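Long-range contacts in AHL synthase (Burkholderia glumae, PDB 3P2F), which probably makes the quorum-sensing signal N-acyl-L-homoserine lactone from S-adenosyl-L-methionine and a fatty acyl chain carried on acyl carrier protein: residues F4-G9 against Y54-D59; E43-D48 against P76-E81; C67-P72 against E99-A104; A136-G141 against A174-I179. The protein carries 3 engineered substitutions. One frame throughout, in Å; residues are numbered along the deposited sequence.

Contact 1: F4-G9 against Y54-D59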
loop_
_atom_site.group_PDB
_atom_site.type_symbol
_atom_site.label_atom_id
_atom_site.label_comp_id
_atom_site.label_asym_id
_atom_site.label_seq_id
_atom_site.Cartn_x
_atom_site.Cartn_y
_atom_site.Cartn_z
ATOM N N PHE A 4 -5.748 -11.867 0.070
ATOM C CA PHE A 4 -6.793 -11.829 -0.940
ATOM C C PHE A 4 -6.709 -10.529 -1.730
ATOM O O PHE A 4 -6.861 -9.439 -1.174
ATOM C CB PHE A 4 -8.172 -11.935 -0.276
ATOM C CG PHE A 4 -8.341 -13.158 0.578
ATOM C CD1 PHE A 4 -7.680 -13.267 1.801
ATOM C CD2 PHE A 4 -9.135 -14.217 0.147
ATOM C CE1 PHE A 4 -7.808 -14.416 2.583
ATOM C CE2 PHE A 4 -9.269 -15.375 0.924
ATOM C CZ PHE A 4 -8.605 -15.473 2.143
ATOM N N VAL A 5 -6.461 -10.643 -3.029
ATOM C CA VAL A 5 -6.361 -9.461 -3.865
ATOM C C VAL A 5 -7.651 -9.301 -4.652
ATOM O O VAL A 5 -8.068 -10.224 -5.348
ATOM C CB VAL A 5 -5.170 -9.567 -4.834
ATOM C CG1 VAL A 5 -5.089 -8.321 -5.699
ATOM C CG2 VAL A 5 -3.885 -9.743 -4.040
ATOM N N HIS A 6 -8.278 -8.132 -4.507
ATOM C CA HIS A 6 -9.526 -7.801 -5.185
ATOM C C HIS A 6 -9.249 -6.760 -6.262
ATOM O O HIS A 6 -8.777 -5.665 -5.971
ATOM C CB HIS A 6 -10.540 -7.242 -4.185
ATOM C CG HIS A 6 -10.986 -8.229 -3.150
ATOM N ND1 HIS A 6 -11.954 -9.182 -3.395
ATOM C CD2 HIS A 6 -10.593 -8.416 -1.867
ATOM C CE1 HIS A 6 -12.138 -9.910 -2.308
ATOM N NE2 HIS A 6 -11.324 -9.466 -1.366
ATOM N N GLU A 7 -9.537 -7.103 -7.511
ATOM C CA GLU A 7 -9.303 -6.177 -8.616
ATOM C C GLU A 7 -10.258 -6.433 -9.779
ATOM O O GLU A 7 -9.886 -6.285 -10.937
ATOM C CB GLU A 7 -7.849 -6.308 -9.096
ATOM C CG GLU A 7 -7.424 -7.741 -9.408
ATOM C CD GLU A 7 -5.934 -7.872 -9.701
ATOM O OE1 GLU A 7 -5.431 -9.016 -9.744
ATOM O OE2 GLU A 7 -5.264 -6.834 -9.893
ATOM N N ALA A 8 -11.489 -6.814 -9.467
ATOM C CA ALA A 8 -12.487 -7.105 -10.492
ATOM C C ALA A 8 -13.515 -5.983 -10.608
ATOM O O ALA A 8 -14.655 -6.208 -11.021
ATOM C CB ALA A 8 -13.187 -8.417 -10.166
ATOM N N GLY A 9 -13.110 -4.771 -10.248
ATOM C CA GLY A 9 -14.031 -3.653 -10.311
ATOM C C GLY A 9 -14.646 -3.395 -8.948
ATOM O O GLY A 9 -14.046 -3.723 -7.925
ATOM N N TYR A 54 -7.597 -3.666 -4.090
ATOM C CA TYR A 54 -7.359 -3.891 -2.666
ATOM C C TYR A 54 -6.810 -5.279 -2.377
ATOM O O TYR A 54 -7.058 -6.241 -3.105
ATOM C CB TYR A 54 -8.659 -3.756 -1.858
ATOM C CG TYR A 54 -9.369 -2.434 -1.975
ATOM C CD1 TYR A 54 -8.973 -1.333 -1.213
ATOM C CD2 TYR A 54 -10.434 -2.274 -2.870
ATOM C CE1 TYR A 54 -9.614 -0.107 -1.341
ATOM C CE2 TYR A 54 -11.083 -1.051 -3.008
ATOM C CZ TYR A 54 -10.665 0.027 -2.243
ATOM O OH TYR A 54 -11.283 1.238 -2.402
ATOM N N VAL A 55 -6.060 -5.377 -1.293
ATOM C CA VAL A 55 -5.558 -6.665 -0.863
ATOM C C VAL A 55 -5.925 -6.726 0.614
ATOM O O VAL A 55 -5.673 -5.781 1.358
ATOM C CB VAL A 55 -4.024 -6.817 -1.092
ATOM C CG1 VAL A 55 -3.392 -5.480 -1.347
ATOM C CG2 VAL A 55 -3.381 -7.516 0.096
ATOM N N LEU A 56 -6.579 -7.811 1.017
ATOM C CA LEU A 56 -6.985 -7.974 2.405
ATOM C C LEU A 56 -6.345 -9.220 2.971
ATOM O O LEU A 56 -6.212 -10.235 2.280
ATOM C CB LEU A 56 -8.506 -8.137 2.538
ATOM C CG LEU A 56 -9.529 -7.275 1.786
ATOM C CD1 LEU A 56 -10.923 -7.661 2.269
ATOM C CD2 LEU A 56 -9.279 -5.804 2.030
ATOM N N GLY A 57 -5.949 -9.134 4.235
ATOM C CA GLY A 57 -5.368 -10.271 4.910
ATOM C C GLY A 57 -6.440 -10.790 5.847
ATOM O O GLY A 57 -7.175 -10.007 6.459
ATOM N N ARG A 58 -6.556 -12.106 5.945
ATOM C CA ARG A 58 -7.547 -12.712 6.819
ATOM C C ARG A 58 -6.853 -13.703 7.735
ATOM O O ARG A 58 -5.913 -14.385 7.326
ATOM C CB ARG A 58 -8.625 -13.414 5.991
ATOM C CG ARG A 58 -9.512 -12.452 5.199
ATOM C CD ARG A 58 -10.492 -13.191 4.296
ATOM N NE ARG A 58 -11.353 -12.288 3.532
ATOM C CZ ARG A 58 -12.376 -11.604 4.039
ATOM N NH1 ARG A 58 -12.688 -11.710 5.327
ATOM N NH2 ARG A 58 -13.095 -10.815 3.256
ATOM N N ASP A 59 -7.308 -13.763 8.981
ATOM C CA ASP A 59 -6.733 -14.672 9.968
ATOM C C ASP A 59 -7.340 -16.065 9.820
ATOM O O ASP A 59 -8.099 -16.325 8.885
ATOM C CB ASP A 59 -6.980 -14.136 11.385
ATOM C CG ASP A 59 -8.461 -14.042 11.732
ATOM O OD1 ASP A 59 -8.797 -13.343 12.710
ATOM O OD2 ASP A 59 -9.293 -14.670 11.044
HETATM O O HOH W 1 -11.846 -11.125 0.882
#

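Contact 2: E43-D48 against P76-E81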
loop_
_atom_site.group_PDB
_atom_site.type_symbol
_atom_site.label_atom_id
_atom_site.label_comp_id
_atom_site.label_asym_id
_atom_site.label_seq_id
_atom_site.Cartn_x
_atom_site.Cartn_y
_atom_site.Cartn_z
ATOM N N GLU A 43 -14.397 4.028 6.882
ATOM C CA GLU A 43 -13.368 5.003 6.591
ATOM C C GLU A 43 -13.032 4.868 5.121
ATOM O O GLU A 43 -12.422 3.885 4.703
ATOM C CB GLU A 43 -12.123 4.756 7.444
ATOM C CG GLU A 43 -10.988 5.754 7.205
ATOM C CD GLU A 43 -10.264 5.532 5.881
ATOM O OE1 GLU A 43 -9.580 4.492 5.738
ATOM O OE2 GLU A 43 -10.385 6.396 4.982
ATOM N N ARG A 44 -13.459 5.853 4.338
ATOM C CA ARG A 44 -13.187 5.867 2.909
ATOM C C ARG A 44 -13.072 7.301 2.412
ATOM O O ARG A 44 -13.666 8.219 2.988
ATOM C CB ARG A 44 -14.290 5.139 2.140
ATOM C CG ARG A 44 -15.635 5.838 2.134
ATOM C CD ARG A 44 -16.693 4.932 1.518
ATOM N NE ARG A 44 -16.398 4.602 0.123
ATOM C CZ ARG A 44 -16.919 3.562 -0.525
ATOM N NH1 ARG A 44 -17.759 2.741 0.099
ATOM N NH2 ARG A 44 -16.604 3.345 -1.799
ATOM N N ASP A 45 -12.285 7.488 1.358
ATOM C CA ASP A 45 -12.094 8.808 0.770
ATOM C C ASP A 45 -12.356 8.760 -0.731
ATOM O O ASP A 45 -12.856 7.762 -1.248
ATOM C CB ASP A 45 -10.672 9.325 1.034
ATOM C CG ASP A 45 -9.595 8.390 0.507
ATOM O OD1 ASP A 45 -9.869 7.606 -0.430
ATOM O OD2 ASP A 45 -8.462 8.450 1.023
ATOM N N GLN A 46 -11.991 9.835 -1.422
ATOM C CA GLN A 46 -12.200 9.951 -2.860
ATOM C C GLN A 46 -11.366 8.994 -3.705
ATOM O O GLN A 46 -11.593 8.872 -4.907
ATOM C CB GLN A 46 -11.923 11.390 -3.322
ATOM C CG GLN A 46 -10.486 11.852 -3.115
ATOM C CD GLN A 46 -10.253 12.502 -1.752
ATOM O OE1 GLN A 46 -10.717 12.006 -0.717
ATOM N NE2 GLN A 46 -9.516 13.617 -1.747
ATOM N N TYR A 47 -10.404 8.313 -3.090
ATOM C CA TYR A 47 -9.560 7.394 -3.843
ATOM C C TYR A 47 -10.074 5.956 -3.844
ATOM O O TYR A 47 -9.458 5.066 -4.434
ATOM C CB TYR A 47 -8.125 7.477 -3.322
ATOM C CG TYR A 47 -7.608 8.887 -3.429
ATOM C CD1 TYR A 47 -7.469 9.500 -4.675
ATOM C CD2 TYR A 47 -7.395 9.658 -2.288
ATOM C CE1 TYR A 47 -7.149 10.840 -4.784
ATOM C CE2 TYR A 47 -7.077 10.999 -2.384
ATOM C CZ TYR A 47 -6.964 11.589 -3.631
ATOM O OH TYR A 47 -6.734 12.942 -3.723
ATOM N N ASP A 48 -11.203 5.741 -3.178
ATOM C CA ASP A 48 -11.834 4.428 -3.139
ATOM C C ASP A 48 -12.868 4.425 -4.271
ATOM O O ASP A 48 -13.994 4.890 -4.098
ATOM C CB ASP A 48 -12.517 4.207 -1.784
ATOM C CG ASP A 48 -11.517 3.979 -0.653
ATOM O OD1 ASP A 48 -10.707 3.041 -0.768
ATOM O OD2 ASP A 48 -11.540 4.729 0.348
ATOM N N PRO A 76 -5.893 9.814 -10.643
ATOM C CA PRO A 76 -5.775 10.582 -9.401
ATOM C C PRO A 76 -5.398 9.731 -8.192
ATOM O O PRO A 76 -5.961 8.651 -7.986
ATOM C CB PRO A 76 -7.160 11.200 -9.246
ATOM C CG PRO A 76 -7.640 11.334 -10.691
ATOM C CD PRO A 76 -7.209 10.020 -11.277
ATOM N N TYR A 77 -4.431 10.201 -7.406
ATOM C CA TYR A 77 -4.053 9.476 -6.203
ATOM C C TYR A 77 -3.726 10.382 -5.017
ATOM O O TYR A 77 -3.477 11.577 -5.170
ATOM C CB TYR A 77 -2.923 8.458 -6.473
ATOM C CG TYR A 77 -1.581 8.992 -6.931
ATOM C CD1 TYR A 77 -1.375 9.387 -8.256
ATOM C CD2 TYR A 77 -0.485 9.016 -6.055
ATOM C CE1 TYR A 77 -0.105 9.783 -8.709
ATOM C CE2 TYR A 77 0.781 9.409 -6.494
ATOM C CZ TYR A 77 0.962 9.788 -7.826
ATOM O OH TYR A 77 2.213 10.145 -8.270
ATOM N N LEU A 78 -3.763 9.784 -3.831
ATOM C CA LEU A 78 -3.537 10.462 -2.557
ATOM C C LEU A 78 -2.267 11.315 -2.428
ATOM O O LEU A 78 -2.339 12.486 -2.067
ATOM C CB LEU A 78 -3.592 9.409 -1.445
ATOM C CG LEU A 78 -3.550 9.829 0.023
ATOM C CD1 LEU A 78 -4.735 10.722 0.359
ATOM C CD2 LEU A 78 -3.572 8.577 0.880
ATOM N N LEU A 79 -1.108 10.735 -2.719
ATOM C CA LEU A 79 0.162 11.461 -2.619
ATOM C C LEU A 79 0.143 12.698 -3.534
ATOM O O LEU A 79 0.458 13.815 -3.120
ATOM C CB LEU A 79 1.310 10.537 -3.038
ATOM C CG LEU A 79 2.710 10.682 -2.433
ATOM C CD1 LEU A 79 3.709 10.099 -3.413
ATOM C CD2 LEU A 79 3.055 12.124 -2.135
ATOM N N GLN A 80 -0.233 12.473 -4.786
ATOM C CA GLN A 80 -0.301 13.517 -5.798
ATOM C C GLN A 80 -1.129 14.759 -5.447
ATOM O O GLN A 80 -0.641 15.880 -5.591
ATOM C CB GLN A 80 -0.825 12.902 -7.095
ATOM C CG GLN A 80 -1.151 13.872 -8.212
ATOM C CD GLN A 80 -1.893 13.173 -9.336
ATOM O OE1 GLN A 80 -2.983 12.646 -9.127
ATOM N NE2 GLN A 80 -1.300 13.148 -10.527
ATOM N N GLU A 81 -2.368 14.579 -4.993
ATOM C CA GLU A 81 -3.200 15.741 -4.684
ATOM C C GLU A 81 -3.448 16.113 -3.221
ATOM O O GLU A 81 -4.004 17.174 -2.934
ATOM C CB GLU A 81 -4.540 15.652 -5.437
ATOM C CG GLU A 81 -5.078 14.262 -5.681
ATOM C CD GLU A 81 -6.317 14.270 -6.575
ATOM O OE1 GLU A 81 -6.237 14.780 -7.714
ATOM O OE2 GLU A 81 -7.374 13.763 -6.144
#

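Contact 3: C67-P72 against E99-A104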
loop_
_atom_site.group_PDB
_atom_site.type_symbol
_atom_site.label_atom_id
_atom_site.label_comp_id
_atom_site.label_asym_id
_atom_site.label_seq_id
_atom_site.Cartn_x
_atom_site.Cartn_y
_atom_site.Cartn_z
ATOM N N CYS A 67 -4.729 -4.876 5.388
ATOM C CA CYS A 67 -5.303 -4.279 4.192
ATOM C C CYS A 67 -4.284 -3.423 3.461
ATOM O O CYS A 67 -3.265 -3.021 4.027
ATOM C CB CYS A 67 -6.539 -3.434 4.531
ATOM S SG CYS A 67 -6.221 -1.846 5.363
ATOM N N ALA A 68 -4.564 -3.166 2.189
ATOM C CA ALA A 68 -3.705 -2.350 1.352
ATOM C C ALA A 68 -4.507 -1.871 0.160
ATOM O O ALA A 68 -5.423 -2.549 -0.303
ATOM C CB ALA A 68 -2.498 -3.137 0.886
ATOM N N ARG A 69 -4.159 -0.691 -0.324
ATOM C CA ARG A 69 -4.844 -0.099 -1.457
ATOM C C ARG A 69 -3.828 0.299 -2.517
ATOM O O ARG A 69 -2.890 1.049 -2.237
ATOM C CB ARG A 69 -5.640 1.133 -0.999
ATOM C CG ARG A 69 -6.324 1.883 -2.120
ATOM C CD ARG A 69 -7.275 2.948 -1.589
ATOM N NE ARG A 69 -6.580 4.111 -1.048
ATOM C CZ ARG A 69 -7.197 5.155 -0.501
ATOM N NH1 ARG A 69 -8.524 5.174 -0.422
ATOM N NH2 ARG A 69 -6.493 6.189 -0.051
ATOM N N LEU A 70 -4.015 -0.224 -3.729
ATOM C CA LEU A 70 -3.132 0.082 -4.849
ATOM C C LEU A 70 -3.871 0.930 -5.880
ATOM O O LEU A 70 -5.044 0.687 -6.171
ATOM C CB LEU A 70 -2.633 -1.203 -5.516
ATOM C CG LEU A 70 -1.474 -1.973 -4.878
ATOM C CD1 LEU A 70 -0.354 -1.002 -4.571
ATOM C CD2 LEU A 70 -1.921 -2.670 -3.618
ATOM N N LEU A 71 -3.174 1.920 -6.432
ATOM C CA LEU A 71 -3.741 2.818 -7.433
ATOM C C LEU A 71 -2.719 3.156 -8.505
ATOM O O LEU A 71 -1.542 3.330 -8.204
ATOM C CB LEU A 71 -4.190 4.131 -6.786
ATOM C CG LEU A 71 -5.414 4.151 -5.875
ATOM C CD1 LEU A 71 -5.533 5.532 -5.241
ATOM C CD2 LEU A 71 -6.669 3.812 -6.675
ATOM N N PRO A 72 -3.159 3.265 -9.773
ATOM C CA PRO A 72 -2.229 3.603 -10.855
ATOM C C PRO A 72 -1.969 5.103 -10.774
ATOM O O PRO A 72 -2.901 5.884 -10.567
ATOM C CB PRO A 72 -3.003 3.213 -12.107
ATOM C CG PRO A 72 -4.417 3.539 -11.718
ATOM C CD PRO A 72 -4.513 3.014 -10.299
ATOM N N GLU A 99 0.720 3.636 -6.702
ATOM C CA GLU A 99 0.740 4.177 -5.349
ATOM C C GLU A 99 0.225 3.172 -4.333
ATOM O O GLU A 99 -0.802 2.526 -4.540
ATOM C CB GLU A 99 -0.124 5.440 -5.233
ATOM C CG GLU A 99 -0.200 5.944 -3.787
ATOM C CD GLU A 99 -1.275 6.983 -3.555
ATOM O OE1 GLU A 99 -2.458 6.688 -3.837
ATOM O OE2 GLU A 99 -0.938 8.092 -3.077
ATOM N N LEU A 100 0.935 3.061 -3.221
ATOM C CA LEU A 100 0.541 2.154 -2.156
ATOM C C LEU A 100 0.034 3.046 -1.036
ATOM O O LEU A 100 0.739 3.957 -0.611
ATOM C CB LEU A 100 1.757 1.356 -1.676
ATOM C CG LEU A 100 1.615 0.090 -0.825
ATOM C CD1 LEU A 100 2.393 0.276 0.470
ATOM C CD2 LEU A 100 0.157 -0.225 -0.549
ATOM N N SER A 101 -1.195 2.820 -0.582
ATOM C CA SER A 101 -1.729 3.620 0.519
ATOM C C SER A 101 -2.630 2.750 1.393
ATOM O O SER A 101 -2.878 1.590 1.063
ATOM C CB SER A 101 -2.505 4.829 -0.014
ATOM O OG SER A 101 -3.634 4.440 -0.769
ATOM N N ARG A 102 -3.104 3.298 2.508
ATOM C CA ARG A 102 -3.988 2.545 3.397
ATOM C C ARG A 102 -3.398 1.174 3.677
ATOM O O ARG A 102 -4.102 0.165 3.634
ATOM C CB ARG A 102 -5.354 2.378 2.738
ATOM C CG ARG A 102 -6.455 3.200 3.348
ATOM C CD ARG A 102 -5.988 4.593 3.649
ATOM N NE ARG A 102 -7.081 5.454 4.072
ATOM C CZ ARG A 102 -7.007 6.778 4.059
ATOM N NH1 ARG A 102 -5.892 7.367 3.651
ATOM N NH2 ARG A 102 -8.049 7.510 4.425
ATOM N N PHE A 103 -2.102 1.143 3.959
ATOM C CA PHE A 103 -1.410 -0.108 4.220
ATOM C C PHE A 103 -1.345 -0.376 5.721
ATOM O O PHE A 103 -0.867 0.463 6.485
ATOM C CB PHE A 103 -0.001 -0.037 3.638
ATOM C CG PHE A 103 0.768 -1.317 3.755
ATOM C CD1 PHE A 103 0.519 -2.373 2.887
ATOM C CD2 PHE A 103 1.748 -1.466 4.737
ATOM C CE1 PHE A 103 1.238 -3.569 2.986
ATOM C CE2 PHE A 103 2.472 -2.655 4.848
ATOM C CZ PHE A 103 2.216 -3.711 3.967
ATOM N N ALA A 104 -1.820 -1.549 6.135
ATOM C CA ALA A 104 -1.821 -1.915 7.549
ATOM C C ALA A 104 -1.903 -3.422 7.796
ATOM O O ALA A 104 -2.394 -4.179 6.959
ATOM C CB ALA A 104 -2.980 -1.217 8.261
#

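Contact 4: A136-G141 against A174-I179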
loop_
_atom_site.group_PDB
_atom_site.type_symbol
_atom_site.label_atom_id
_atom_site.label_comp_id
_atom_site.label_asym_id
_atom_site.label_seq_id
_atom_site.Cartn_x
_atom_site.Cartn_y
_atom_site.Cartn_z
ATOM N N ALA A 136 3.701 -2.284 -13.086
ATOM C CA ALA A 136 4.415 -1.433 -12.147
ATOM C C ALA A 136 5.849 -1.907 -11.945
ATOM O O ALA A 136 6.107 -3.104 -11.834
ATOM C CB ALA A 136 3.675 -1.405 -10.802
ATOM N N ARG A 137 6.781 -0.963 -11.913
ATOM C CA ARG A 137 8.184 -1.284 -11.692
ATOM C C ARG A 137 8.586 -0.692 -10.348
ATOM O O ARG A 137 9.615 -1.038 -9.776
ATOM C CB ARG A 137 9.054 -0.723 -12.823
ATOM C CG ARG A 137 8.807 0.734 -13.192
ATOM C CD ARG A 137 9.412 1.725 -12.194
ATOM N NE ARG A 137 9.221 3.127 -12.581
ATOM C CZ ARG A 137 9.740 3.685 -13.672
ATOM N NH1 ARG A 137 10.491 2.962 -14.499
ATOM N NH2 ARG A 137 9.514 4.969 -13.942
ATOM N N GLN A 138 7.736 0.194 -9.843
ATOM C CA GLN A 138 7.970 0.846 -8.563
ATOM C C GLN A 138 6.660 1.146 -7.852
ATOM O O GLN A 138 5.604 1.241 -8.477
ATOM C CB GLN A 138 8.702 2.181 -8.754
ATOM C CG GLN A 138 10.166 2.099 -9.127
ATOM C CD GLN A 138 10.776 3.478 -9.292
ATOM O OE1 GLN A 138 10.407 4.226 -10.196
ATOM N NE2 GLN A 138 11.699 3.830 -8.407
ATOM N N LEU A 139 6.748 1.295 -6.537
ATOM C CA LEU A 139 5.607 1.665 -5.722
ATOM C C LEU A 139 6.018 2.950 -5.015
ATOM O O LEU A 139 7.186 3.134 -4.672
ATOM C CB LEU A 139 5.283 0.592 -4.677
ATOM C CG LEU A 139 4.769 -0.754 -5.192
ATOM C CD1 LEU A 139 4.388 -1.613 -4.004
ATOM C CD2 LEU A 139 3.567 -0.546 -6.120
ATOM N N ILE A 140 5.061 3.851 -4.829
ATOM C CA ILE A 140 5.328 5.093 -4.134
ATOM C C ILE A 140 4.130 5.352 -3.244
ATOM O O ILE A 140 3.006 4.984 -3.583
ATOM C CB ILE A 140 5.518 6.276 -5.118
ATOM C CG1 ILE A 140 6.094 7.479 -4.365
ATOM C CG2 ILE A 140 4.183 6.654 -5.773
ATOM C CD1 ILE A 140 6.597 8.584 -5.273
ATOM N N GLY A 141 4.373 5.958 -2.090
ATOM C CA GLY A 141 3.280 6.259 -1.188
ATOM C C GLY A 141 3.758 6.908 0.091
ATOM O O GLY A 141 4.929 6.766 0.471
ATOM N N ALA A 174 7.547 10.411 2.031
ATOM C CA ALA A 174 7.158 9.883 0.737
ATOM C C ALA A 174 8.200 8.792 0.522
ATOM O O ALA A 174 9.406 9.045 0.602
ATOM C CB ALA A 174 7.264 10.955 -0.337
ATOM N N CYS A 175 7.740 7.576 0.267
ATOM C CA CYS A 175 8.654 6.469 0.103
ATOM C C CYS A 175 8.457 5.671 -1.175
ATOM O O CYS A 175 7.338 5.471 -1.651
ATOM C CB CYS A 175 8.542 5.552 1.324
ATOM S SG CYS A 175 9.546 4.054 1.276
ATOM N N TRP A 176 9.577 5.234 -1.736
ATOM C CA TRP A 176 9.582 4.430 -2.947
ATOM C C TRP A 176 9.957 3.012 -2.575
ATOM O O TRP A 176 10.607 2.777 -1.558
ATOM C CB TRP A 176 10.630 4.934 -3.940
ATOM C CG TRP A 176 10.078 5.667 -5.110
ATOM C CD1 TRP A 176 9.082 5.251 -5.957
ATOM C CD2 TRP A 176 10.520 6.927 -5.602
ATOM N NE1 TRP A 176 8.881 6.179 -6.947
ATOM C CE2 TRP A 176 9.752 7.220 -6.754
ATOM C CE3 TRP A 176 11.493 7.838 -5.185
ATOM C CZ2 TRP A 176 9.928 8.386 -7.491
ATOM C CZ3 TRP A 176 11.669 8.994 -5.914
ATOM C CH2 TRP A 176 10.889 9.260 -7.059
ATOM N N ILE A 177 9.536 2.081 -3.413
ATOM C CA ILE A 177 9.869 0.679 -3.272
ATOM C C ILE A 177 10.126 0.232 -4.705
ATOM O O ILE A 177 9.222 0.286 -5.544
ATOM C CB ILE A 177 8.712 -0.162 -2.706
ATOM C CG1 ILE A 177 8.512 0.132 -1.221
ATOM C CG2 ILE A 177 9.019 -1.650 -2.894
ATOM C CD1 ILE A 177 7.320 -0.603 -0.629
ATOM N N ASP A 178 11.361 -0.167 -5.001
ATOM C CA ASP A 178 11.670 -0.633 -6.348
ATOM C C ASP A 178 11.296 -2.099 -6.451
ATOM O O ASP A 178 11.596 -2.892 -5.560
ATOM C CB ASP A 178 13.158 -0.471 -6.671
ATOM C CG ASP A 178 13.552 0.976 -6.928
ATOM O OD1 ASP A 178 12.666 1.861 -6.844
ATOM O OD2 ASP A 178 14.745 1.227 -7.215
ATOM N N ILE A 179 10.623 -2.461 -7.533
ATOM C CA ILE A 179 10.257 -3.851 -7.726
ATOM C C ILE A 179 11.376 -4.496 -8.544
ATOM O O ILE A 179 11.238 -4.759 -9.737
ATOM C CB ILE A 179 8.900 -3.969 -8.443
ATOM C CG1 ILE A 179 7.828 -3.252 -7.610
ATOM C CG2 ILE A 179 8.537 -5.439 -8.633
ATOM C CD1 ILE A 179 6.479 -3.142 -8.296
#

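Contact 1: F4-G9 against Y54-D59
Phe4 and His6 face Leu56 and Tyr54 across an antiparallel pair at one margin of the mixed sheet of this acetyltransferase-like fold. The tight part is the backbone, where the hydrogen-bonded pairs Phe4-Leu56 and His6-Tyr54 give four N-H...O bonds, the straightest from His6 N to Tyr54 O (2.7 Å, 171°). Between them Val5 and Val55, a non-hydrogen-bonded pair, turn to the face packed by helix 120-132 and meet at 4.2 Å (Val5 CG2 to Val55 CB). Strand 53-58 is the buried partner, with helix 13-30 against Tyr54 and Leu56; the looser side is the outer strand, where Phe4, Val5 and His6 stay partly exposed. On the face of Phe4 and His6, the extended Arg58 chain lays CD over the Phe4 ring, 3.7 Å from its centroid, while the guanidinium stands nearly perpendicular to the ring and forms a salt bridge with Glu18 and a hydrogen bond to the carbonyl of Gly62. A water in the plane of both imidazole and guanidinium joins His6 to Arg58, 2.8 Å from His6 NE2 and accepting from Arg58 NH2 at 2.7 Å.

Contact 2: E43-D48 against P76-E81
Tyr47 carries this contact, laying one face of its ring on the backbone where the chain enters helix 78-82. Leu78 N sits 3.5 Å above the ring centre and Tyr77 C lies nearer the rim, so the phenol rests on the peptide between the N-cap residue, Tyr77, and the first residue of the helix. On the same side of the ring, but out past the rim, Leu78 adds its CD1 branch, 3.6 Å from Tyr47 CE2, its side chain crossing that of Tyr47 at about a right angle. At the far end of the ring, Tyr47 OH appears to donate to Glu81 OE2 (2.6 Å), a bond whose geometry is doubtful because the hydroxyl is crowded in the model; the carboxylate plane is turned 62° from the ring.

The opposite face of the ring is backed by its own neighbour, Gln46, whose CG lies over the centre. Behind these groups, a type I turn from Asp45 to Asp48 presents the tyrosine. Asp45 OD1 accepts from Tyr47 N at 2.8 Å, an Asx turn in which the N-H comes from above the carboxylate plane, and Asp48 OD2 takes Asp45 N with its anti lone pair. Arg69 in turn forms salt bridges with both aspartates. The contact thus fastens the loop between helix 13-30 and strand 53-58 to the short helix 78-82, with strand 64-72 packing against both Tyr47 and Leu78 and strand 97-105 against Leu78.

Contact 3: C67-P72 against E99-A104
Backbone hydrogen bonds join Cys67 to Ala104, Arg69 to Ser101 and Leu71 to Glu99, two to each antiparallel pair; Glu99 N to Leu71 O is the shortest at 2.7 Å. The register slips by one residue between Cys67 and Arg69, a beta bulge, with the chain turning a corner at Arg102.

Among the polar side chains, Ser101 OG, held between its backbone N and carbonyl carbon (chi1 63°), receives Arg69 NE at 3.0 Å in the guanidinium plane, and more weakly Arg69 NH2. This helps fix the rotation of the guanidinium, whose NH1 forms salt bridges with Asp45 and Asp48. Arg102 runs alongside, pointing the same way, with its CD over one guanidinium face of Arg69. Arg102 NH1 lies 3.9 Å from Arg69 NH2, a closeness probably eased by these acids and by Glu43, the salt-bridge partner of Arg102.

Of the apolar contacts, Leu70 CD1 reaches Leu100 CD2 (4.1 Å) on the face away from Arg69, and near the bulge Ala68 CB meets the edge of the Phe103 ring at CD1 (3.7 Å), with helix 120-132 packed on Leu70 and Phe103. A bulged antiparallel pair in mid-sheet, with the arginines and their acids on one face and helix 120-132 against the other, fits the acetyltransferase-like fold of autoinducer synthases.

Contact 4: A136-G141 against A174-I179
Gln138 sets CG anti to its carbonyl carbon (chi1 -73°) and stays extended beyond it, which carries the amide both to Asp178 and over the indole of Trp176, on the same face of the strand pair. Ile140 reaches the opposite side of that indole because CG1 is anti to the backbone N (chi1 -168°) and the chain runs on extended to CD1. The Trp176 ring is therefore sandwiched: the Gln138 amide lies almost parallel to it, planes 5° apart, with NE2 3.8 Å above the ring plane and offset toward the rim, while Ile140 CD1 makes a CH-pi contact 3.9 Å from the centroid of the five-membered ring. Trp176 NE1 is buried here without a polar partner. Gln138 NE2 also donates to Asp178 OD1 (2.7 Å), though the oxygen is less surely placed.

On the other face Leu139 CB meets Ile177 CB at 4.0 Å; past the end of the strands Ile179 CD1 approaches Ala136 CB (4.1 Å). Paired backbone bonds link Leu139 with Ile177 and Gly141 with Cys175, and Ile179 N adds a bond to Arg137 O. Strand 138-144 lies between strand 170-178 and strand 97-105, to which it runs parallel, with helix 120-132 packed on Leu139 and Ile179, and strand 158-160 beside Gln138 and Asp178.

Overall arrangement
From the N terminus, contact 1 brings strand 2-6 back to strand 53-58 across a loop that holds helix 13-30. Contact 2 crosses it along the chain, since 43-48 precedes 54-59 and its partner 76-81 comes later; the bond between Tyr54 and Asp48 ties the two. Contact 3 likewise crosses contact 2, closing the excursion through helix 78-82, and salt bridges from Arg69 and Arg102 bind it to the 43-48 loop. Contact 4 follows in series and closes the segment containing helix 145-154. Contacts 1, 3 and 4 share one sheet: strands 53-58 and 64-72 are neighbours, as are 97-105 and 138-144, placing contact 3 between the other two.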